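Local coordinates for protein polyprenyl synthetase (Nonlabens dokdonensis, PDB 6KD7) that probably acts as a prenyltransferase, a magnesium-dependent geranylgeranyl pyrophosphate synthase that joins isoprenoid diphosphate units into a longer chain, at residues 10-13 / 14-17; 40-43 / 44-48; 64-67 / 68-72. All coordinates share one frame; numbering follows the deposited sequence.

How the interactions relate
Three short helical stretches show how chemistry changes with depth in a mostly helical prenyltransferase fold. Interaction 1, on helix 4-18, is only partly buried, with Phe11 and Leu15 inside and mostly polar residues outside. Interactions 2 and 3 are buried; they start helix 42-54 and occupy the middle of helix 58-82, and each sends one polar side chain to the same pyrophosphate. Local backbone bonds and aliphatic packing recur in all three, but ligand binding belongs to the two inner stretches. Phe11 of interaction 1 packs against both, with its CE1 3.4 Å from Pro44 CB and 3.6 Å from Ile66 CG1. The Arg41-Glu69 salt bridge also joins interactions 2 and 3.

Interaction 1. Residues 10-13 / 14-17; sequences TFLE and ELKS
The amide of Leu15 donates to the carbonyl of Phe11 in the shortest bond of this helical stretch, with Leu15 N 2.8 Å from Phe11 O and an N-H...O angle of 168°. Glu14 N bonds likewise to Thr10 O, and the series runs on through Lys16 N to Leu12 O and Ser17 N to Glu13 O. On this regular backbone the side chains divide into two flanks. Leu15 carries the apolar one: its CG stands opposite the backbone N (chi1 -175°), which brings the CD2 methyl between two neighbours. Phe11 CE2 meets Leu15 CD2 at a slant, 4.1 Å away, while Leu12 lies alongside and points the same way, its CD2 4.2 Å from Leu15 CD2. On the other flank Glu14 CG stands beside its backbone N, 3.3 Å from Thr10 O; the bend at chi2 then leads OE2 to a salt bridge with Lys18. Thr10 OG1 is held by Ser6 O. The stretch is thus an amphipathic part of helix 4-18: Phe11 packs on Ile66 and Glu69 of helix 58-82, Thr10 and Glu14 touch Met62 of that helix, and Phe11, Leu12 and Leu15 border Arg41, just ahead of helix 42-54.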
loop_
_atom_site.group_PDB
_atom_site.type_symbol
_atom_site.label_atom_id
_atom_site.label_comp_id
_atom_site.label_asym_id
_atom_site.label_seq_id
_atom_site.Cartn_x
_atom_site.Cartn_y
_atom_site.Cartn_z
ATOM N N THR A 10 -0.706 -31.952 -37.119
ATOM C CA THR A 10 0.745 -32.190 -37.336
ATOM C C THR A 10 1.530 -31.161 -36.496
ATOM O O THR A 10 2.487 -31.546 -35.815
ATOM C CB THR A 10 1.146 -31.986 -38.800
ATOM O OG1 THR A 10 0.158 -32.561 -39.654
ATOM C CG2 THR A 10 2.534 -32.512 -39.108
ATOM N N PHE A 11 1.119 -29.893 -36.554
ATOM C CA PHE A 11 1.815 -28.788 -35.848
ATOM C C PHE A 11 1.884 -29.085 -34.352
ATOM O O PHE A 11 3.019 -29.022 -33.831
ATOM C CB PHE A 11 1.165 -27.443 -36.094
ATOM C CG PHE A 11 1.829 -26.355 -35.304
ATOM C CD1 PHE A 11 3.039 -25.824 -35.719
ATOM C CD2 PHE A 11 1.248 -25.873 -34.145
ATOM C CE1 PHE A 11 3.659 -24.836 -34.972
ATOM C CE2 PHE A 11 1.875 -24.886 -33.406
ATOM C CZ PHE A 11 3.079 -24.372 -33.814
ATOM N N LEU A 12 0.790 -29.529 -33.723
ATOM C CA LEU A 12 0.741 -29.730 -32.247
ATOM C C LEU A 12 1.555 -30.953 -31.876
ATOM O O LEU A 12 2.204 -30.926 -30.815
ATOM C CB LEU A 12 -0.705 -29.802 -31.760
ATOM C CG LEU A 12 -1.484 -28.488 -31.922
ATOM C CD1 LEU A 12 -2.931 -28.639 -31.446
ATOM C CD2 LEU A 12 -0.807 -27.313 -31.193
ATOM N N GLU A 13 1.646 -31.928 -32.765
ATOM C CA GLU A 13 2.536 -33.096 -32.547
ATOM C C GLU A 13 3.998 -32.631 -32.571
ATOM O O GLU A 13 4.762 -33.030 -31.681
ATOM C CB GLU A 13 2.300 -34.165 -33.616
ATOM C CG GLU A 13 1.114 -35.072 -33.305
ATOM C CD GLU A 13 0.476 -35.707 -34.533
ATOM O OE1 GLU A 13 1.120 -35.707 -35.601
ATOM O OE2 GLU A 13 -0.679 -36.169 -34.430
ATOM N N GLU A 14 4.372 -31.865 -33.590
ATOM C CA GLU A 14 5.772 -31.430 -33.816
ATOM C C GLU A 14 6.190 -30.426 -32.712
ATOM O O GLU A 14 7.318 -30.571 -32.188
ATOM C CB GLU A 14 5.863 -30.941 -35.258
ATOM C CG GLU A 14 5.762 -32.082 -36.263
ATOM C CD GLU A 14 6.772 -33.188 -36.000
ATOM O OE1 GLU A 14 6.335 -34.300 -35.779
ATOM O OE2 GLU A 14 7.991 -32.910 -35.942
ATOM N N LEU A 15 5.287 -29.531 -32.286
ATOM C CA LEU A 15 5.486 -28.633 -31.117
ATOM C C LEU A 15 5.891 -29.451 -29.891
ATOM O O LEU A 15 6.929 -29.144 -29.271
ATOM C CB LEU A 15 4.193 -27.871 -30.853
ATOM C CG LEU A 15 4.248 -26.808 -29.760
ATOM C CD1 LEU A 15 5.312 -25.759 -30.061
ATOM C CD2 LEU A 15 2.890 -26.129 -29.620
ATOM N N LYS A 16 5.109 -30.463 -29.548
ATOM C CA LYS A 16 5.418 -31.259 -28.340
ATOM C C LYS A 16 6.791 -31.906 -28.517
ATOM O O LYS A 16 7.557 -31.927 -27.557
ATOM C CB LYS A 16 4.330 -32.313 -28.133
ATOM C CG LYS A 16 4.710 -33.453 -27.204
ATOM C CD LYS A 16 3.544 -34.060 -26.459
ATOM C CE LYS A 16 3.107 -33.260 -25.247
ATOM N NZ LYS A 16 4.186 -33.128 -24.239
ATOM N N SER A 17 7.065 -32.412 -29.709
ATOM C CA SER A 17 8.355 -33.070 -30.027
ATOM C C SER A 17 9.560 -32.113 -30.046
ATOM O O SER A 17 10.635 -32.551 -29.652
ATOM C CB SER A 17 8.234 -33.887 -31.287
ATOM O OG SER A 17 9.472 -34.000 -31.953
#

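Interaction 2. Residues 40-43 / 44-48; sequences KRLR and PLLTL. With PPV (pyrophosphate), chain B.
The GGKRLRP signature of trans-prenyltransferases ends at this turn, where Arg41 is the N-cap of helix 42-54 and Arg43 reaches the bound pyrophosphate. Both terminal nitrogens of Arg43 converge on one oxygen, NH1 at 2.6 Å and NH2 at 2.8 Å from O21, which sits at the guanidinium edge near its plane. The chain runs extended from CG to NE and then turns (chi4 77°) to present that edge, while Leu42 CD2 lies over the rim of one face. A leucine at Arg43 would probably leave O21 without this pair of donors and the phosphate without their positive charge. In family members this motif helps hold the isopentenyl diphosphate, and the pyrophosphate here is consistent with that role. Pro44 suits the first turn: it has no N-H to offer, and Lys40 O accepts instead from Arg8 NE. The proline ring packs on the N-cap residue, with Pro44 CG 3.7 Å from Arg41 CB. Leu46 N donates to Leu42 O at 3.0 Å and more weakly to Arg43 O, and Leu42 CG meets Leu46 CD1 at 4.2 Å. Arg41 bends at chi2, its NH1 forming a salt bridge with Glu69 of helix 58-82 and its NH2 donating to Leu35 O.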
loop_
_atom_site.group_PDB
_atom_site.type_symbol
_atom_site.label_atom_id
_atom_site.label_comp_id
_atom_site.label_asym_id
_atom_site.label_seq_id
_atom_site.Cartn_x
_atom_site.Cartn_y
_atom_site.Cartn_z
ATOM N N LYS A 40 -6.365 -21.231 -32.306
ATOM C CA LYS A 40 -6.341 -21.464 -33.769
ATOM C C LYS A 40 -4.902 -21.608 -34.277
ATOM O O LYS A 40 -4.782 -22.260 -35.287
ATOM C CB LYS A 40 -7.117 -20.366 -34.508
ATOM C CG LYS A 40 -8.619 -20.646 -34.692
ATOM C CD LYS A 40 -9.429 -19.525 -35.378
ATOM C CE LYS A 40 -8.671 -18.745 -36.449
ATOM N NZ LYS A 40 -7.917 -17.575 -35.914
ATOM N N ARG A 41 -3.878 -21.105 -33.576
ATOM C CA ARG A 41 -2.454 -21.126 -34.025
ATOM C C ARG A 41 -2.346 -20.608 -35.456
ATOM O O ARG A 41 -1.632 -21.232 -36.250
ATOM C CB ARG A 41 -1.880 -22.544 -34.119
ATOM C CG ARG A 41 -2.165 -23.427 -32.925
ATOM C CD ARG A 41 -1.404 -23.001 -31.706
ATOM N NE ARG A 41 -1.780 -23.764 -30.533
ATOM C CZ ARG A 41 -1.053 -23.820 -29.422
ATOM N NH1 ARG A 41 0.068 -23.118 -29.295
ATOM N NH2 ARG A 41 -1.475 -24.559 -28.425
ATOM N N LEU A 42 -3.103 -19.575 -35.800
ATOM C CA LEU A 42 -3.117 -18.931 -37.130
ATOM C C LEU A 42 -1.681 -18.719 -37.611
ATOM O O LEU A 42 -1.392 -18.994 -38.795
ATOM C CB LEU A 42 -3.857 -17.595 -37.006
ATOM C CG LEU A 42 -3.626 -16.535 -38.088
ATOM C CD1 LEU A 42 -4.507 -16.827 -39.293
ATOM C CD2 LEU A 42 -3.911 -15.103 -37.587
ATOM N N ARG A 43 -0.814 -18.129 -36.793
ATOM C CA ARG A 43 0.480 -17.615 -37.326
ATOM C C ARG A 43 1.355 -18.768 -37.807
ATOM O O ARG A 43 1.769 -18.807 -38.950
ATOM C CB ARG A 43 1.103 -16.698 -36.278
ATOM C CG ARG A 43 0.363 -15.372 -36.157
ATOM C CD ARG A 43 0.864 -14.630 -34.941
ATOM N NE ARG A 43 0.087 -13.425 -34.779
ATOM C CZ ARG A 43 -1.112 -13.456 -34.288
ATOM N NH1 ARG A 43 -1.788 -12.354 -34.142
ATOM N NH2 ARG A 43 -1.644 -14.595 -33.905
ATOM N N PRO A 44 1.625 -19.805 -37.004
ATOM C CA PRO A 44 2.441 -20.905 -37.490
ATOM C C PRO A 44 1.837 -21.582 -38.736
ATOM O O PRO A 44 2.572 -21.960 -39.580
ATOM C CB PRO A 44 2.522 -21.860 -36.297
ATOM C CG PRO A 44 1.447 -21.403 -35.351
ATOM C CD PRO A 44 1.245 -19.933 -35.618
ATOM N N LEU A 45 0.515 -21.695 -38.811
ATOM C CA LEU A 45 -0.175 -22.369 -39.935
ATOM C C LEU A 45 -0.016 -21.538 -41.188
ATOM O O LEU A 45 0.028 -22.137 -42.214
ATOM C CB LEU A 45 -1.656 -22.621 -39.624
ATOM C CG LEU A 45 -1.906 -23.530 -38.419
ATOM C CD1 LEU A 45 -3.350 -23.936 -38.331
ATOM C CD2 LEU A 45 -1.029 -24.762 -38.439
ATOM N N LEU A 46 0.123 -20.226 -41.117
ATOM C CA LEU A 46 0.424 -19.418 -42.326
ATOM C C LEU A 46 1.778 -19.869 -42.927
ATOM O O LEU A 46 1.878 -19.917 -44.174
ATOM C CB LEU A 46 0.439 -17.927 -41.990
ATOM C CG LEU A 46 -0.922 -17.296 -41.685
ATOM C CD1 LEU A 46 -0.763 -15.883 -41.142
ATOM C CD2 LEU A 46 -1.821 -17.285 -42.900
ATOM N N THR A 47 2.771 -20.161 -42.081
ATOM C CA THR A 47 4.135 -20.580 -42.472
ATOM C C THR A 47 4.005 -21.901 -43.256
ATOM O O THR A 47 4.497 -21.932 -44.422
ATOM C CB THR A 47 5.069 -20.631 -41.251
ATOM O OG1 THR A 47 5.212 -19.297 -40.740
ATOM C CG2 THR A 47 6.425 -21.191 -41.623
ATOM N N LEU A 48 3.311 -22.889 -42.687
ATOM C CA LEU A 48 3.091 -24.224 -43.313
ATOM C C LEU A 48 2.311 -24.074 -44.627
ATOM O O LEU A 48 2.718 -24.654 -45.643
ATOM C CB LEU A 48 2.356 -25.140 -42.348
ATOM C CG LEU A 48 3.008 -25.311 -40.997
ATOM C CD1 LEU A 48 2.172 -26.237 -40.135
ATOM C CD2 LEU A 48 4.429 -25.830 -41.109
HETATM O O11 PPV B . -5.558 -13.069 -31.157
HETATM P P1 PPV B . -4.762 -14.036 -31.963
HETATM O O21 PPV B . -3.913 -13.346 -32.961
HETATM O O31 PPV B . -5.625 -15.078 -32.589
HETATM O OPP PPV B . -3.710 -14.796 -30.953
HETATM P P2 PPV B . -3.714 -16.020 -29.874
HETATM O O12 PPV B . -4.353 -15.498 -28.640
HETATM O O22 PPV B . -4.527 -17.117 -30.495
HETATM O O32 PPV B . -2.308 -16.445 -29.634
#

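Interaction 3. Residues 64-67 / 68-72; sequences AAIA and VEVFH. With PPV (pyrophosphate), chain B.
Ile66 and Val70, one turn apart, set their branched side chains obliquely across each other, touching through single methyls, Ile66 CG2 and Val70 CG2 at 4.1 Å. Val70 CG2 stands opposite its own carbonyl carbon, beside the backbone N, and this rotation also lays it 3.3 Å from Ile66 O. That same oxygen receives Val70 N at 2.8 Å, so one carbonyl is covered by both the amide and the methyl of the residue that follows a turn later. Val68 repeats the pattern: its amide donates to Ala64 O, and its CG2 rests 3.5 Å from that oxygen. Ala64 packs against helix 158-183 and Ala65 against Leu48 of helix 42-54, while Ala67 meets the loop residues Leu117 and Phe118.

A different orientation appears at the far end, where His72 turns away from the methyl packing. Its CG lies opposite the backbone N (chi1 180°), and the ring meets the pyrophosphate with its edge, O32 lying in the ring plane. NE2 is shared between two weak bonds, to O32 at 3.2 Å and to the bridging oxygen OPP at 3.5 Å; the second is longer but straighter, 161° against 126°. In relatives a histidine here likewise helps bind the isopentenyl diphosphate, together with the arginine of the preceding helix, and Arg43 NH2 packs beside His72 NE2 at 3.3 Å, both directed at the same pyrophosphate.

Helix 58-82, at whose C-terminal end the first aspartate-rich motif of the family begins, is thus enclosed by its neighbours. Helix 42-54 also meets Val68, Glu69 and His72; helix 4-18 meets Ile66 and Glu69; and helix 158-183 packs on Val68 and Phe71, whose ring also stands edge-to-face with Phe133 of helix 123-150.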
loop_
_atom_site.group_PDB
_atom_site.type_symbol
_atom_site.label_atom_id
_atom_site.label_comp_id
_atom_site.label_asym_id
_atom_site.label_seq_id
_atom_site.Cartn_x
_atom_site.Cartn_y
_atom_site.Cartn_z
ATOM N N ALA A 64 10.541 -23.574 -38.447
ATOM C CA ALA A 64 10.282 -22.140 -38.626
ATOM C C ALA A 64 8.868 -21.770 -38.146
ATOM O O ALA A 64 8.685 -20.643 -37.612
ATOM C CB ALA A 64 10.439 -21.739 -40.052
ATOM N N ALA A 65 7.881 -22.604 -38.443
ATOM C CA ALA A 65 6.484 -22.441 -37.980
ATOM C C ALA A 65 6.471 -22.413 -36.439
ATOM O O ALA A 65 5.857 -21.532 -35.860
ATOM C CB ALA A 65 5.629 -23.588 -38.487
ATOM N N ILE A 66 7.160 -23.342 -35.817
ATOM C CA ILE A 66 7.254 -23.402 -34.349
ATOM C C ILE A 66 7.977 -22.148 -33.834
ATOM O O ILE A 66 7.497 -21.596 -32.822
ATOM C CB ILE A 66 7.928 -24.693 -33.928
ATOM C CG1 ILE A 66 7.041 -25.873 -34.328
ATOM C CG2 ILE A 66 8.233 -24.674 -32.427
ATOM C CD1 ILE A 66 7.676 -27.231 -34.054
ATOM N N ALA A 67 9.009 -21.638 -34.524
ATOM C CA ALA A 67 9.689 -20.387 -34.108
ATOM C C ALA A 67 8.649 -19.262 -34.038
ATOM O O ALA A 67 8.675 -18.428 -33.114
ATOM C CB ALA A 67 10.793 -19.981 -35.063
ATOM N N VAL A 68 7.844 -19.166 -35.074
ATOM C CA VAL A 68 6.820 -18.113 -35.171
ATOM C C VAL A 68 5.908 -18.176 -33.930
ATOM O O VAL A 68 5.642 -17.132 -33.351
ATOM C CB VAL A 68 6.060 -18.244 -36.487
ATOM C CG1 VAL A 68 4.719 -17.551 -36.452
ATOM C CG2 VAL A 68 6.894 -17.690 -37.606
ATOM N N GLU A 69 5.428 -19.351 -33.568
ATOM C CA GLU A 69 4.488 -19.534 -32.452
ATOM C C GLU A 69 5.235 -19.233 -31.147
ATOM O O GLU A 69 4.614 -18.653 -30.244
ATOM C CB GLU A 69 3.911 -20.952 -32.453
ATOM C CG GLU A 69 2.956 -21.272 -31.289
ATOM C CD GLU A 69 1.599 -20.587 -31.409
ATOM O OE1 GLU A 69 1.383 -19.774 -32.336
ATOM O OE2 GLU A 69 0.765 -20.879 -30.563
ATOM N N VAL A 70 6.475 -19.689 -31.013
ATOM C CA VAL A 70 7.229 -19.435 -29.764
ATOM C C VAL A 70 7.420 -17.924 -29.639
ATOM O O VAL A 70 7.141 -17.382 -28.563
ATOM C CB VAL A 70 8.530 -20.211 -29.726
ATOM C CG1 VAL A 70 9.401 -19.784 -28.567
ATOM C CG2 VAL A 70 8.225 -21.700 -29.633
ATOM N N PHE A 71 7.727 -17.263 -30.746
ATOM C CA PHE A 71 7.939 -15.808 -30.770
ATOM C C PHE A 71 6.657 -15.128 -30.331
ATOM O O PHE A 71 6.710 -14.288 -29.417
ATOM C CB PHE A 71 8.369 -15.271 -32.139
ATOM C CG PHE A 71 8.399 -13.778 -32.164
ATOM C CD1 PHE A 71 9.417 -13.084 -31.534
ATOM C CD2 PHE A 71 7.380 -13.066 -32.727
ATOM C CE1 PHE A 71 9.408 -11.696 -31.486
ATOM C CE2 PHE A 71 7.367 -11.679 -32.682
ATOM C CZ PHE A 71 8.379 -10.999 -32.059
ATOM N N HIS A 72 5.557 -15.419 -31.010
ATOM C CA HIS A 72 4.253 -14.770 -30.719
ATOM C C HIS A 72 3.912 -14.911 -29.215
ATOM O O HIS A 72 3.538 -13.900 -28.618
ATOM C CB HIS A 72 3.153 -15.372 -31.562
ATOM C CG HIS A 72 1.825 -14.756 -31.320
ATOM N ND1 HIS A 72 1.603 -13.391 -31.518
ATOM C CD2 HIS A 72 0.656 -15.314 -30.939
ATOM C CE1 HIS A 72 0.350 -13.136 -31.256
ATOM N NE2 HIS A 72 -0.254 -14.305 -30.919
HETATM O O11 PPV B . -5.558 -13.069 -31.157
HETATM P P1 PPV B . -4.762 -14.036 -31.963
HETATM O O21 PPV B . -3.913 -13.346 -32.961
HETATM O O31 PPV B . -5.625 -15.078 -32.589
HETATM O OPP PPV B . -3.710 -14.796 -30.953
HETATM P P2 PPV B . -3.714 -16.020 -29.874
HETATM O O12 PPV B . -4.353 -15.498 -28.640
HETATM O O22 PPV B . -4.527 -17.117 -30.495
HETATM O O32 PPV B . -2.308 -16.445 -29.634
#